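Local coordinates for arginine decarboxylase, A207R protein (Paramecium bursaria Chlorella virus 1, PDB 2NVA), which decarboxylates arginine to agmatine, as a pyridoxal 5'-phosphate-dependent enzyme with a TIM-barrel cofactor-binding domain, at residues C136-A141 / S181-A186; S22-V27 / E259-L264; D97-A102 / T123-C128. All coordinates share one frame; numbering follows the deposited sequence.

Contact 1. Residues C136-A141 / S181-A186; sequences CDDPNA and SRNPEA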
ATOM      1  N   CYS A 136     -19.975   1.274 -17.668  1.00 14.02           N
ATOM      2  CA  CYS A 136     -19.915   0.325 -18.781  1.00 14.93           C
ATOM      3  C   CYS A 136     -18.700  -0.572 -18.573  1.00 14.78           C
ATOM      4  O   CYS A 136     -17.575  -0.188 -18.928  1.00 15.85           O
ATOM      5  CB  CYS A 136     -19.756   1.052 -20.128  1.00 15.16           C
ATOM      6  SG  CYS A 136     -21.095   2.135 -20.660  1.00 16.90           S
ATOM      7  N   ASP A 137     -18.896  -1.755 -18.007  1.00 14.29           N
ATOM      8  CA  ASP A 137     -17.755  -2.557 -17.569  1.00 14.03           C
ATOM      9  C   ASP A 137     -17.177  -3.471 -18.652  1.00 13.86           C
ATOM     10  O   ASP A 137     -17.900  -3.992 -19.499  1.00 13.86           O
ATOM     11  CB  ASP A 137     -18.117  -3.436 -16.370  1.00 14.25           C
ATOM     12  CG  ASP A 137     -18.609  -2.645 -15.170  1.00 15.42           C
ATOM     13  OD1 ASP A 137     -18.559  -1.394 -15.176  1.00 14.99           O
ATOM     14  OD2 ASP A 137     -19.032  -3.307 -14.193  1.00 16.09           O
ATOM     15  N   ASP A 138     -15.866  -3.668 -18.588  1.00 13.13           N
ATOM     16  CA  ASP A 138     -15.233  -4.788 -19.268  1.00 13.38           C
ATOM     17  C   ASP A 138     -15.113  -5.872 -18.202  1.00 13.61           C
ATOM     18  O   ASP A 138     -14.339  -5.712 -17.248  1.00 14.35           O
ATOM     19  CB  ASP A 138     -13.841  -4.390 -19.775  1.00 12.95           C
ATOM     20  CG  ASP A 138     -13.007  -5.595 -20.230  1.00 13.20           C
ATOM     21  OD1 ASP A 138     -13.566  -6.707 -20.373  1.00 13.25           O
ATOM     22  OD2 ASP A 138     -11.787  -5.426 -20.407  1.00 13.49           O
ATOM     23  N   PRO A 139     -15.860  -6.973 -18.349  1.00 14.53           N
ATOM     24  CA  PRO A 139     -15.784  -7.999 -17.301  1.00 14.43           C
ATOM     25  C   PRO A 139     -14.427  -8.711 -17.194  1.00 14.75           C
ATOM     26  O   PRO A 139     -14.154  -9.362 -16.177  1.00 14.91           O
ATOM     27  CB  PRO A 139     -16.885  -8.992 -17.697  1.00 14.86           C
ATOM     28  CG  PRO A 139     -17.105  -8.790 -19.140  1.00 14.85           C
ATOM     29  CD  PRO A 139     -16.798  -7.341 -19.423  1.00 13.80           C
ATOM     30  N   ASN A 140     -13.586  -8.583 -18.217  1.00 13.98           N
ATOM     31  CA  ASN A 140     -12.254  -9.170 -18.190  1.00 13.85           C
ATOM     32  C   ASN A 140     -11.142  -8.184 -17.840  1.00 13.98           C
ATOM     33  O   ASN A 140      -9.967  -8.554 -17.886  1.00 14.25           O
ATOM     34  CB  ASN A 140     -11.934  -9.828 -19.540  1.00 13.51           C
ATOM     35  CG  ASN A 140     -12.824 -11.024 -19.836  1.00 14.47           C
ATOM     36  OD1 ASN A 140     -14.022 -10.876 -20.089  1.00 14.62           O
ATOM     37  ND2 ASN A 140     -12.238 -12.214 -19.826  1.00 14.15           N
ATOM     38  N   ALA A 141     -11.490  -6.947 -17.480  1.00 13.68           N
ATOM     39  CA  ALA A 141     -10.481  -5.950 -17.113  1.00 13.58           C
ATOM     40  C   ALA A 141      -9.731  -6.379 -15.856  1.00 13.85           C
ATOM     41  O   ALA A 141     -10.313  -7.016 -14.967  1.00 14.46           O
ATOM     42  CB  ALA A 141     -11.130  -4.575 -16.914  1.00 13.99           C
ATOM     43  N   SER A 181      -7.424  -3.265 -19.729  1.00 13.75           N
ATOM     44  CA  SER A 181      -8.429  -3.878 -20.580  1.00 13.52           C
ATOM     45  C   SER A 181      -7.828  -4.314 -21.911  1.00 13.88           C
ATOM     46  O   SER A 181      -7.083  -3.555 -22.544  1.00 14.05           O
ATOM     47  CB  SER A 181      -9.568  -2.893 -20.851  1.00 13.53           C
ATOM     48  OG  SER A 181     -10.509  -3.465 -21.734  1.00 13.05           O
ATOM     49  N   ARG A 182      -8.144  -5.544 -22.297  1.00 13.36           N
ATOM     50  CA  ARG A 182      -7.743  -6.098 -23.595  1.00 13.65           C
ATOM     51  C   ARG A 182      -8.980  -6.655 -24.313  1.00 13.64           C
ATOM     52  O   ARG A 182      -8.904  -7.609 -25.082  1.00 13.89           O
ATOM     53  CB  ARG A 182      -6.658  -7.159 -23.403  1.00 13.51           C
ATOM     54  CG  ARG A 182      -5.372  -6.618 -22.787  1.00 13.95           C
ATOM     55  CD  ARG A 182      -4.208  -7.547 -23.068  1.00 14.24           C
ATOM     56  NE  ARG A 182      -2.904  -6.950 -22.786  1.00 13.59           N
ATOM     57  CZ  ARG A 182      -2.298  -6.991 -21.603  1.00 14.52           C
ATOM     58  NH1 ARG A 182      -2.874  -7.589 -20.558  1.00 15.02           N
ATOM     59  NH2 ARG A 182      -1.098  -6.447 -21.450  1.00 14.45           N
ATOM     60  N   ASN A 183     -10.121  -6.024 -24.060  1.00 13.66           N
ATOM     61  CA  ASN A 183     -11.390  -6.447 -24.631  1.00 13.27           C
ATOM     62  C   ASN A 183     -11.941  -5.344 -25.542  1.00 13.19           C
ATOM     63  O   ASN A 183     -12.585  -4.405 -25.043  1.00 12.74           O
ATOM     64  CB  ASN A 183     -12.368  -6.736 -23.478  1.00 13.23           C
ATOM     65  CG  ASN A 183     -13.767  -7.153 -23.949  1.00 12.96           C
ATOM     66  OD1 ASN A 183     -14.630  -7.451 -23.125  1.00 15.22           O
ATOM     67  ND2 ASN A 183     -13.994  -7.172 -25.241  1.00 12.08           N
ATOM     68  N   PRO A 184     -11.701  -5.441 -26.867  1.00 13.47           N
ATOM     69  CA  PRO A 184     -12.158  -4.354 -27.750  1.00 13.41           C
ATOM     70  C   PRO A 184     -13.685  -4.167 -27.807  1.00 13.15           C
ATOM     71  O   PRO A 184     -14.158  -3.043 -27.984  1.00 13.61           O
ATOM     72  CB  PRO A 184     -11.595  -4.754 -29.119  1.00 13.34           C
ATOM     73  CG  PRO A 184     -11.477  -6.252 -29.040  1.00 14.70           C
ATOM     74  CD  PRO A 184     -11.022  -6.512 -27.632  1.00 13.48           C
ATOM     75  N   GLU A 185     -14.439  -5.257 -27.655  1.00 13.45           N
ATOM     76  CA  GLU A 185     -15.910  -5.218 -27.652  1.00 13.66           C
ATOM     77  C   GLU A 185     -16.471  -4.389 -26.492  1.00 13.33           C
ATOM     78  O   GLU A 185     -17.511  -3.741 -26.624  1.00 13.13           O
ATOM     79  CB  GLU A 185     -16.452  -6.648 -27.617  1.00 14.50           C
ATOM     80  CG  GLU A 185     -17.958  -6.782 -27.745  1.00 15.75           C
ATOM     81  CD  GLU A 185     -18.497  -6.530 -29.138  1.00 17.81           C
ATOM     82  OE1 GLU A 185     -19.511  -5.800 -29.253  1.00 19.03           O
ATOM     83  OE2 GLU A 185     -17.958  -7.086 -30.134  1.00 20.11           O
ATOM     84  N   ALA A 186     -15.769  -4.402 -25.362  1.00 12.90           N
ATOM     85  CA  ALA A 186     -16.154  -3.586 -24.225  1.00 12.93           C
ATOM     86  C   ALA A 186     -16.173  -2.096 -24.586  1.00 12.59           C
ATOM     87  O   ALA A 186     -17.082  -1.384 -24.177  1.00 12.93           O
ATOM     88  CB  ALA A 186     -15.227  -3.843 -23.038  1.00 13.00           C
TER
HETATM   89  O   HOH W   1     -18.671  -1.998 -22.058  1.00 16.81           O
HETATM   90  O   HOH W   2      -9.828  -7.239 -20.787  1.00 13.14           O
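Asp138 lays its side chain over the first turn of helix 184-204 and the loop leading into it, with CB against Ala186 CB at 3.6 Å. Its CG stands anti to the backbone N (chi1 168°), 3.5 Å from Asn183 CB. Ser181 OG donates to Asp138 OD2 over 2.7 Å, meeting it on the anti side and 33° out of the carboxylate plane. A water bonded to OD2 also accepts from Arg182 N, giving that oxygen a second link to the same loop. The other oxygen serves its own loop: Asn140 N reaches Asp138 OD1 at 2.9 Å from above the plane, closing an Asx turn within the type I turn from Asp138 to Ala141. A second water joins Ala186 O to Asp137 O, the latter weakly. Both segments follow neighbouring strands of the barrel, 129-133 and 170-174, and Ser181 comes directly after the cofactor-binding Gly180. One buried carboxylate thus divides its oxygens between shaping its own loop and gripping the next, probably drawing on its negative charge to strengthen both bonds.

Contact 2. Residues S22-V27 / E259-L264; sequences SSPKIV and EHYSVL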
ATOM      1  N   SER A  22      14.471   5.518 -16.043  1.00 12.51           N
ATOM      2  CA  SER A  22      13.320   6.056 -16.766  1.00 12.58           C
ATOM      3  C   SER A  22      13.753   6.728 -18.052  1.00 12.67           C
ATOM      4  O   SER A  22      14.774   7.417 -18.071  1.00 12.53           O
ATOM      5  CB  SER A  22      12.578   7.050 -15.871  1.00 13.28           C
ATOM      6  OG  SER A  22      12.165   6.397 -14.677  1.00 12.84           O
ATOM      7  N   SER A  23      12.986   6.527 -19.117  1.00 13.23           N
ATOM      8  CA  SER A  23      13.348   7.085 -20.425  1.00 13.85           C
ATOM      9  C   SER A  23      12.236   7.922 -21.053  1.00 13.61           C
ATOM     10  O   SER A  23      11.278   7.373 -21.604  1.00 13.02           O
ATOM     11  CB  SER A  23      13.781   5.987 -21.398  1.00 15.16           C
ATOM     12  OG  SER A  23      12.892   4.888 -21.296  1.00 17.90           O
ATOM     13  N   PRO A  24      12.373   9.253 -20.980  1.00 13.34           N
ATOM     14  CA  PRO A  24      11.426  10.146 -21.642  1.00 13.15           C
ATOM     15  C   PRO A  24      11.257   9.850 -23.138  1.00 13.15           C
ATOM     16  O   PRO A  24      10.149  10.002 -23.661  1.00 12.96           O
ATOM     17  CB  PRO A  24      12.031  11.540 -21.427  1.00 13.81           C
ATOM     18  CG  PRO A  24      12.914  11.393 -20.232  1.00 14.19           C
ATOM     19  CD  PRO A  24      13.399   9.978 -20.201  1.00 13.48           C
ATOM     20  N   LYS A  25      12.325   9.421 -23.815  1.00 13.00           N
ATOM     21  CA  LYS A  25      12.263   9.153 -25.263  1.00 13.72           C
ATOM     22  C   LYS A  25      11.283   8.028 -25.595  1.00 13.27           C
ATOM     23  O   LYS A  25      10.608   8.065 -26.627  1.00 13.00           O
ATOM     24  CB  LYS A  25      13.648   8.812 -25.812  1.00 14.43           C
ATOM     25  CG  LYS A  25      14.712   9.858 -25.467  1.00 16.31           C
ATOM     26  CD  LYS A  25      14.598  11.110 -26.324  1.00 18.44           C
ATOM     27  CE  LYS A  25      15.393  12.291 -25.720  1.00 19.78           C
ATOM     28  NZ  LYS A  25      14.720  12.784 -24.441  1.00 19.59           N
ATOM     29  N   ILE A  26      11.210   7.022 -24.723  1.00 12.87           N
ATOM     30  CA  ILE A  26      10.230   5.960 -24.900  1.00 13.10           C
ATOM     31  C   ILE A  26       8.818   6.533 -24.930  1.00 12.89           C
ATOM     32  O   ILE A  26       8.019   6.198 -25.807  1.00 13.40           O
ATOM     33  CB  ILE A  26      10.385   4.832 -23.830  1.00 13.35           C
ATOM     34  CG1 ILE A  26      11.577   3.936 -24.198  1.00 14.12           C
ATOM     35  CG2 ILE A  26       9.096   4.000 -23.721  1.00 14.25           C
ATOM     36  CD1 ILE A  26      11.808   2.765 -23.216  1.00 15.98           C
ATOM     37  N   VAL A  27       8.522   7.417 -23.986  1.00 13.11           N
ATOM     38  CA  VAL A  27       7.193   8.018 -23.875  1.00 12.41           C
ATOM     39  C   VAL A  27       6.917   8.949 -25.059  1.00 12.69           C
ATOM     40  O   VAL A  27       5.814   8.929 -25.598  1.00 12.68           O
ATOM     41  CB  VAL A  27       7.032   8.750 -22.536  1.00 12.51           C
ATOM     42  CG1 VAL A  27       5.709   9.563 -22.479  1.00 12.41           C
ATOM     43  CG2 VAL A  27       7.080   7.727 -21.404  1.00 12.29           C
ATOM     44  N   GLU A 259       3.586   2.525 -18.533  1.00 13.03           N
ATOM     45  CA  GLU A 259       4.119   1.159 -18.330  1.00 13.08           C
ATOM     46  C   GLU A 259       5.600   1.026 -18.725  1.00 12.85           C
ATOM     47  O   GLU A 259       6.428   0.595 -17.916  1.00 12.77           O
ATOM     48  CB  GLU A 259       3.280   0.112 -19.063  1.00 13.22           C
ATOM     49  CG  GLU A 259       3.821  -1.324 -18.906  1.00 14.16           C
ATOM     50  CD  GLU A 259       2.938  -2.390 -19.546  1.00 15.82           C
ATOM     51  OE1 GLU A 259       1.825  -2.070 -20.023  1.00 15.53           O
ATOM     52  OE2 GLU A 259       3.354  -3.578 -19.564  1.00 15.68           O
ATOM     53  N   HIS A 260       5.923   1.410 -19.955  1.00 12.25           N
ATOM     54  CA  HIS A 260       7.254   1.155 -20.512  1.00 12.51           C
ATOM     55  C   HIS A 260       8.252   2.261 -20.212  1.00 12.29           C
ATOM     56  O   HIS A 260       9.405   2.204 -20.643  1.00 12.36           O
ATOM     57  CB  HIS A 260       7.149   0.940 -22.029  1.00 12.39           C
ATOM     58  CG  HIS A 260       6.194  -0.150 -22.407  1.00 13.36           C
ATOM     59  ND1 HIS A 260       6.362  -1.459 -22.001  1.00 14.41           N
ATOM     60  CD2 HIS A 260       5.063  -0.126 -23.152  1.00 13.75           C
ATOM     61  CE1 HIS A 260       5.367  -2.192 -22.472  1.00 14.32           C
ATOM     62  NE2 HIS A 260       4.572  -1.407 -23.182  1.00 14.38           N
ATOM     63  N   TYR A 261       7.800   3.268 -19.480  1.00 12.29           N
ATOM     64  CA  TYR A 261       8.641   4.408 -19.149  1.00 12.57           C
ATOM     65  C   TYR A 261       9.887   4.034 -18.335  1.00 12.76           C
ATOM     66  O   TYR A 261      10.954   4.633 -18.501  1.00 12.75           O
ATOM     67  CB  TYR A 261       7.811   5.444 -18.386  1.00 12.46           C
ATOM     68  CG  TYR A 261       8.565   6.686 -17.916  1.00 12.32           C
ATOM     69  CD1 TYR A 261       9.336   7.452 -18.796  1.00 12.75           C
ATOM     70  CD2 TYR A 261       8.451   7.131 -16.586  1.00 11.81           C
ATOM     71  CE1 TYR A 261      10.003   8.598 -18.358  1.00 12.25           C
ATOM     72  CE2 TYR A 261       9.097   8.256 -16.142  1.00 10.91           C
ATOM     73  CZ  TYR A 261       9.872   9.001 -17.030  1.00 12.54           C
ATOM     74  OH  TYR A 261      10.516  10.135 -16.581  1.00 13.46           O
ATOM     75  N   SER A 262       9.727   3.063 -17.439  1.00 12.62           N
ATOM     76  CA  SER A 262      10.754   2.728 -16.459  1.00 12.35           C
ATOM     77  C   SER A 262      11.010   1.231 -16.371  1.00 12.52           C
ATOM     78  O   SER A 262      10.136   0.427 -16.671  1.00 11.90           O
ATOM     79  CB  SER A 262      10.345   3.226 -15.066  1.00 12.43           C
ATOM     80  OG  SER A 262      10.091   4.623 -15.073  1.00 13.80           O
ATOM     81  N   VAL A 263      12.232   0.882 -15.961  1.00 12.72           N
ATOM     82  CA  VAL A 263      12.515  -0.456 -15.423  1.00 12.36           C
ATOM     83  C   VAL A 263      12.874  -0.252 -13.956  1.00 12.50           C
ATOM     84  O   VAL A 263      13.271   0.843 -13.575  1.00 13.18           O
ATOM     85  CB  VAL A 263      13.654  -1.197 -16.191  1.00 12.95           C
ATOM     86  CG1 VAL A 263      13.295  -1.344 -17.692  1.00 11.77           C
ATOM     87  CG2 VAL A 263      15.003  -0.483 -16.030  1.00 13.85           C
ATOM     88  N   LEU A 264      12.725  -1.286 -13.134  1.00 12.04           N
ATOM     89  CA  LEU A 264      13.082  -1.181 -11.713  1.00 12.01           C
ATOM     90  C   LEU A 264      14.191  -2.176 -11.388  1.00 11.68           C
ATOM     91  O   LEU A 264      13.992  -3.366 -11.503  1.00 12.10           O
ATOM     92  CB  LEU A 264      11.864  -1.416 -10.816  1.00 12.27           C
ATOM     93  CG  LEU A 264      12.084  -1.363  -9.294  1.00 12.08           C
ATOM     94  CD1 LEU A 264      12.814  -0.099  -8.832  1.00 12.29           C
ATOM     95  CD2 LEU A 264      10.721  -1.488  -8.584  1.00 13.39           C
TER
HETATM   96  O   HOH W   3      13.281   2.802 -19.041  1.00 14.74           O
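Tyr261, Ser22 and Ile26 supply most of the buried surface, and the tyrosine ring is the centre of it. Ser22 CB rests over one face of that ring, a CH-pi contact 3.8 Å from the centroid and displaced from the centre toward CZ. At the ring edge lie Ser23 O and Pro24 N, the latter 3.6 Å from Tyr261 CE1, while Val27 CG2 comes in obliquely to Tyr261 CD1 at 3.5 Å. On the backbone side Ser23 N donates to Tyr261 O over 2.8 Å, and a water held by Ser23 OG donates to the same oxygen. Ser22 pairs with Ser262 in an antiparallel, non-hydrogen-bonded bridge, closed by a hydrogen bond of 2.8 Å between Ser22 OG and Ser262 OG. Ile26 crosses His260 at about a right angle; its CG2 and CD1 each come to 3.6 Å from His260 O, and CG2 lies 4.0 Å from His260 CB. Strand 18-22 here passes into helix 24-37 just where the chain enters strand 262-274, so the contact ties the barrel to the mixed beta sheet. With an amide and a water bonded to Tyr261 O, and Tyr261 OH bonded to Asp52, the tyrosine is held at both ends.

Contact 3. Residues D97-A102 / T123-C128; sequences DDLIFA and TYHPNC
In Ile100, CG1 lies anti to the carbonyl carbon (chi1 -63°), as does CG in Tyr124 (chi1 -61°), and the two side chains meet. His125 is turned the other way, with CG anti to the backbone N (chi1 -163°), and its imidazole lies against Leu99 O and Ala102 of the helix.

The isoleucine and tyrosine cross obliquely. Ile100 CD1 comes to 3.9 Å from Tyr124 CD1, and Ile100 CG1 follows at 4.0 Å from the same ring atom, so the approach centres on Tyr124 CD1, with Tyr124 CB next, 4.2 Å from Ile100 CG1. The tyrosine ring is backed within its own segment by Thr123 CG2, which sits over one face. Leu99 CB also touches Tyr124 CB at 4.5 Å, a looser contact.

The imidazole makes the deeper part of the contact. Leu99 O approaches the ring obliquely, 3.7 Å from His125 CD2, and Ala102 CB is 4.3 Å from that same carbon. NE2, near the carbonyl carbon of Ala102, is hydrogen-bonded to Val107 O, in the link that follows helix 96-105. Cys128 CB covers the centre of one ring face at 3.4 Å above the plane, brought back there by the type I turn from His125 to Cys128. The histidine is therefore fixed by a polar bond at its far nitrogen and by carbon on its face.

No hydrogen bond joins the two segments directly; the join is van der Waals packing, apolar at Ile100 and Tyr124 and with an imidazole set against a helix carbonyl at Leu99. Helix 96-105 and helix 115-124 flank strand 109-112 in sequence, and His125 leaves the second helix just before strand 129-133. Such side-by-side packing of successive helices round the outside of a parallel barrel is typical of the TIM-barrel fold.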
ATOM      1  N   ASP A  97     -13.490  21.582  -0.868  1.00 13.07           N
ATOM      2  CA  ASP A  97     -12.289  22.423  -0.931  1.00 13.54           C
ATOM      3  C   ASP A  97     -11.483  22.231  -2.218  1.00 13.44           C
ATOM      4  O   ASP A  97     -10.862  23.185  -2.706  1.00 13.71           O
ATOM      5  CB  ASP A  97     -11.403  22.219   0.295  1.00 14.12           C
ATOM      6  CG  ASP A  97     -11.947  22.903   1.523  1.00 17.57           C
ATOM      7  OD1 ASP A  97     -11.759  22.341   2.630  1.00 19.03           O
ATOM      8  OD2 ASP A  97     -12.562  24.004   1.422  1.00 17.25           O
ATOM      9  N   ASP A  98     -11.484  21.013  -2.766  1.00 12.55           N
ATOM     10  CA  ASP A  98     -10.812  20.753  -4.041  1.00 12.63           C
ATOM     11  C   ASP A  98     -11.546  21.431  -5.200  1.00 12.51           C
ATOM     12  O   ASP A  98     -10.917  21.878  -6.166  1.00 12.35           O
ATOM     13  CB  ASP A  98     -10.655  19.235  -4.304  1.00 12.50           C
ATOM     14  CG  ASP A  98      -9.470  18.624  -3.558  1.00 13.93           C
ATOM     15  OD1 ASP A  98      -8.863  19.335  -2.718  1.00 13.50           O
ATOM     16  OD2 ASP A  98      -9.133  17.437  -3.817  1.00 13.18           O
ATOM     17  N   LEU A  99     -12.874  21.507  -5.093  1.00 12.61           N
ATOM     18  CA  LEU A  99     -13.687  22.180  -6.109  1.00 12.89           C
ATOM     19  C   LEU A  99     -13.440  23.680  -6.121  1.00 12.76           C
ATOM     20  O   LEU A  99     -13.318  24.284  -7.182  1.00 13.43           O
ATOM     21  CB  LEU A  99     -15.181  21.887  -5.898  1.00 12.85           C
ATOM     22  CG  LEU A  99     -15.610  20.518  -6.451  1.00 13.41           C
ATOM     23  CD1 LEU A  99     -17.056  20.208  -6.068  1.00 12.93           C
ATOM     24  CD2 LEU A  99     -15.421  20.415  -7.974  1.00 13.06           C
ATOM     25  N   ILE A 100     -13.370  24.271  -4.931  1.00 13.22           N
ATOM     26  CA  ILE A 100     -13.070  25.705  -4.782  1.00 13.04           C
ATOM     27  C   ILE A 100     -11.689  26.006  -5.356  1.00 13.47           C
ATOM     28  O   ILE A 100     -11.520  26.994  -6.075  1.00 13.51           O
ATOM     29  CB  ILE A 100     -13.164  26.159  -3.313  1.00 13.22           C
ATOM     30  CG1 ILE A 100     -14.605  25.987  -2.808  1.00 12.39           C
ATOM     31  CG2 ILE A 100     -12.710  27.622  -3.155  1.00 13.70           C
ATOM     32  CD1 ILE A 100     -14.734  26.017  -1.289  1.00 14.54           C
ATOM     33  N   PHE A 101     -10.720  25.146  -5.042  1.00 12.90           N
ATOM     34  CA  PHE A 101      -9.367  25.255  -5.586  1.00 13.10           C
ATOM     35  C   PHE A 101      -9.356  25.142  -7.121  1.00 13.15           C
ATOM     36  O   PHE A 101      -8.730  25.969  -7.801  1.00 13.06           O
ATOM     37  CB  PHE A 101      -8.452  24.193  -4.955  1.00 12.81           C
ATOM     38  CG  PHE A 101      -7.049  24.196  -5.509  1.00 13.30           C
ATOM     39  CD1 PHE A 101      -6.127  25.170  -5.109  1.00 13.05           C
ATOM     40  CD2 PHE A 101      -6.645  23.226  -6.426  1.00 13.82           C
ATOM     41  CE1 PHE A 101      -4.825  25.182  -5.625  1.00 13.68           C
ATOM     42  CE2 PHE A 101      -5.355  23.225  -6.948  1.00 12.51           C
ATOM     43  CZ  PHE A 101      -4.439  24.205  -6.542  1.00 13.67           C
ATOM     44  N   ALA A 102     -10.044  24.130  -7.661  1.00 12.95           N
ATOM     45  CA  ALA A 102     -10.154  23.963  -9.113  1.00 12.74           C
ATOM     46  C   ALA A 102     -10.749  25.201  -9.785  1.00 12.87           C
ATOM     47  O   ALA A 102     -10.239  25.665 -10.810  1.00 13.04           O
ATOM     48  CB  ALA A 102     -10.993  22.732  -9.445  1.00 12.79           C
ATOM     49  N   THR A 123     -23.138  24.887  -5.863  1.00 12.53           N
ATOM     50  CA  THR A 123     -22.779  25.771  -4.758  1.00 12.83           C
ATOM     51  C   THR A 123     -21.356  26.349  -4.889  1.00 13.02           C
ATOM     52  O   THR A 123     -21.148  27.538  -4.629  1.00 12.57           O
ATOM     53  CB  THR A 123     -22.976  25.087  -3.388  1.00 13.25           C
ATOM     54  OG1 THR A 123     -24.325  24.600  -3.286  1.00 13.93           O
ATOM     55  CG2 THR A 123     -22.703  26.059  -2.238  1.00 12.82           C
ATOM     56  N   TYR A 124     -20.404  25.530  -5.343  1.00 12.74           N
ATOM     57  CA  TYR A 124     -18.972  25.856  -5.227  1.00 12.75           C
ATOM     58  C   TYR A 124     -18.198  26.070  -6.522  1.00 12.53           C
ATOM     59  O   TYR A 124     -17.125  26.679  -6.508  1.00 13.00           O
ATOM     60  CB  TYR A 124     -18.248  24.786  -4.394  1.00 12.66           C
ATOM     61  CG  TYR A 124     -18.791  24.718  -3.007  1.00 13.19           C
ATOM     62  CD1 TYR A 124     -18.494  25.720  -2.078  1.00 14.02           C
ATOM     63  CD2 TYR A 124     -19.647  23.687  -2.627  1.00 13.47           C
ATOM     64  CE1 TYR A 124     -19.019  25.694  -0.794  1.00 14.57           C
ATOM     65  CE2 TYR A 124     -20.173  23.639  -1.338  1.00 14.72           C
ATOM     66  CZ  TYR A 124     -19.856  24.654  -0.430  1.00 15.37           C
ATOM     67  OH  TYR A 124     -20.370  24.626   0.844  1.00 14.57           O
ATOM     68  N   HIS A 125     -18.721  25.557  -7.624  1.00 12.34           N
ATOM     69  CA  HIS A 125     -18.047  25.686  -8.909  1.00 12.37           C
ATOM     70  C   HIS A 125     -19.126  25.710 -10.002  1.00 12.38           C
ATOM     71  O   HIS A 125     -19.127  24.864 -10.895  1.00 13.14           O
ATOM     72  CB  HIS A 125     -17.078  24.501  -9.087  1.00 11.92           C
ATOM     73  CG  HIS A 125     -16.038  24.701 -10.144  1.00 12.10           C
ATOM     74  ND1 HIS A 125     -16.073  25.745 -11.045  1.00 12.30           N
ATOM     75  CD2 HIS A 125     -14.957  23.950 -10.479  1.00 12.68           C
ATOM     76  CE1 HIS A 125     -15.045  25.644 -11.875  1.00 13.93           C
ATOM     77  NE2 HIS A 125     -14.348  24.568 -11.549  1.00 13.48           N
ATOM     78  N   PRO A 126     -20.067  26.675  -9.920  1.00 12.71           N
ATOM     79  CA  PRO A 126     -21.293  26.655 -10.732  1.00 12.96           C
ATOM     80  C   PRO A 126     -21.122  26.672 -12.256  1.00 12.90           C
ATOM     81  O   PRO A 126     -22.029  26.249 -12.970  1.00 13.16           O
ATOM     82  CB  PRO A 126     -22.048  27.920 -10.268  1.00 13.25           C
ATOM     83  CG  PRO A 126     -21.041  28.767  -9.636  1.00 13.06           C
ATOM     84  CD  PRO A 126     -20.040  27.840  -9.018  1.00 12.61           C
ATOM     85  N   ASN A 127     -19.991  27.165 -12.746  1.00 13.05           N
ATOM     86  CA  ASN A 127     -19.739  27.196 -14.181  1.00 13.18           C
ATOM     87  C   ASN A 127     -18.774  26.115 -14.677  1.00 13.23           C
ATOM     88  O   ASN A 127     -18.323  26.155 -15.812  1.00 13.80           O
ATOM     89  CB  ASN A 127     -19.266  28.585 -14.610  1.00 13.61           C
ATOM     90  CG  ASN A 127     -20.328  29.643 -14.408  1.00 14.98           C
ATOM     91  OD1 ASN A 127     -21.519  29.401 -14.651  1.00 15.30           O
ATOM     92  ND2 ASN A 127     -19.916  30.823 -13.957  1.00 15.41           N
ATOM     93  N   CYS A 128     -18.468  25.150 -13.819  1.00 12.96           N
ATOM     94  CA  CYS A 128     -17.670  24.007 -14.231  1.00 12.51           C
ATOM     95  C   CYS A 128     -18.429  23.245 -15.318  1.00 12.75           C
ATOM     96  O   CYS A 128     -19.636  22.994 -15.179  1.00 13.16           O
ATOM     97  CB  CYS A 128     -17.391  23.108 -13.029  1.00 12.89           C
ATOM     98  SG  CYS A 128     -16.185  21.801 -13.364  1.00 13.11           S
TER

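The three contacts illustrate how one barrel is held at its loops, its junction and its outer layer. Contact 1 lies nearest the ligand: the Ser181 side chain is about 7 Å from the bound agmatine-cofactor adduct and about 4 Å from Gly216, a cofactor-binding residue. Contact 2 stands further off, with the His260 side chain about 12 Å from the adduct and about 8 Å from that of Arg255, which also binds the cofactor. The centres of contact 1 and contact 2 are 26 Å apart, yet the nearest atoms of contact 1 and contact 2 are about 5 Å apart. Contact 3 is remote, its centre 33 Å from that of contact 1 and 35 Å from that of contact 2, across the chain's centre from the latter.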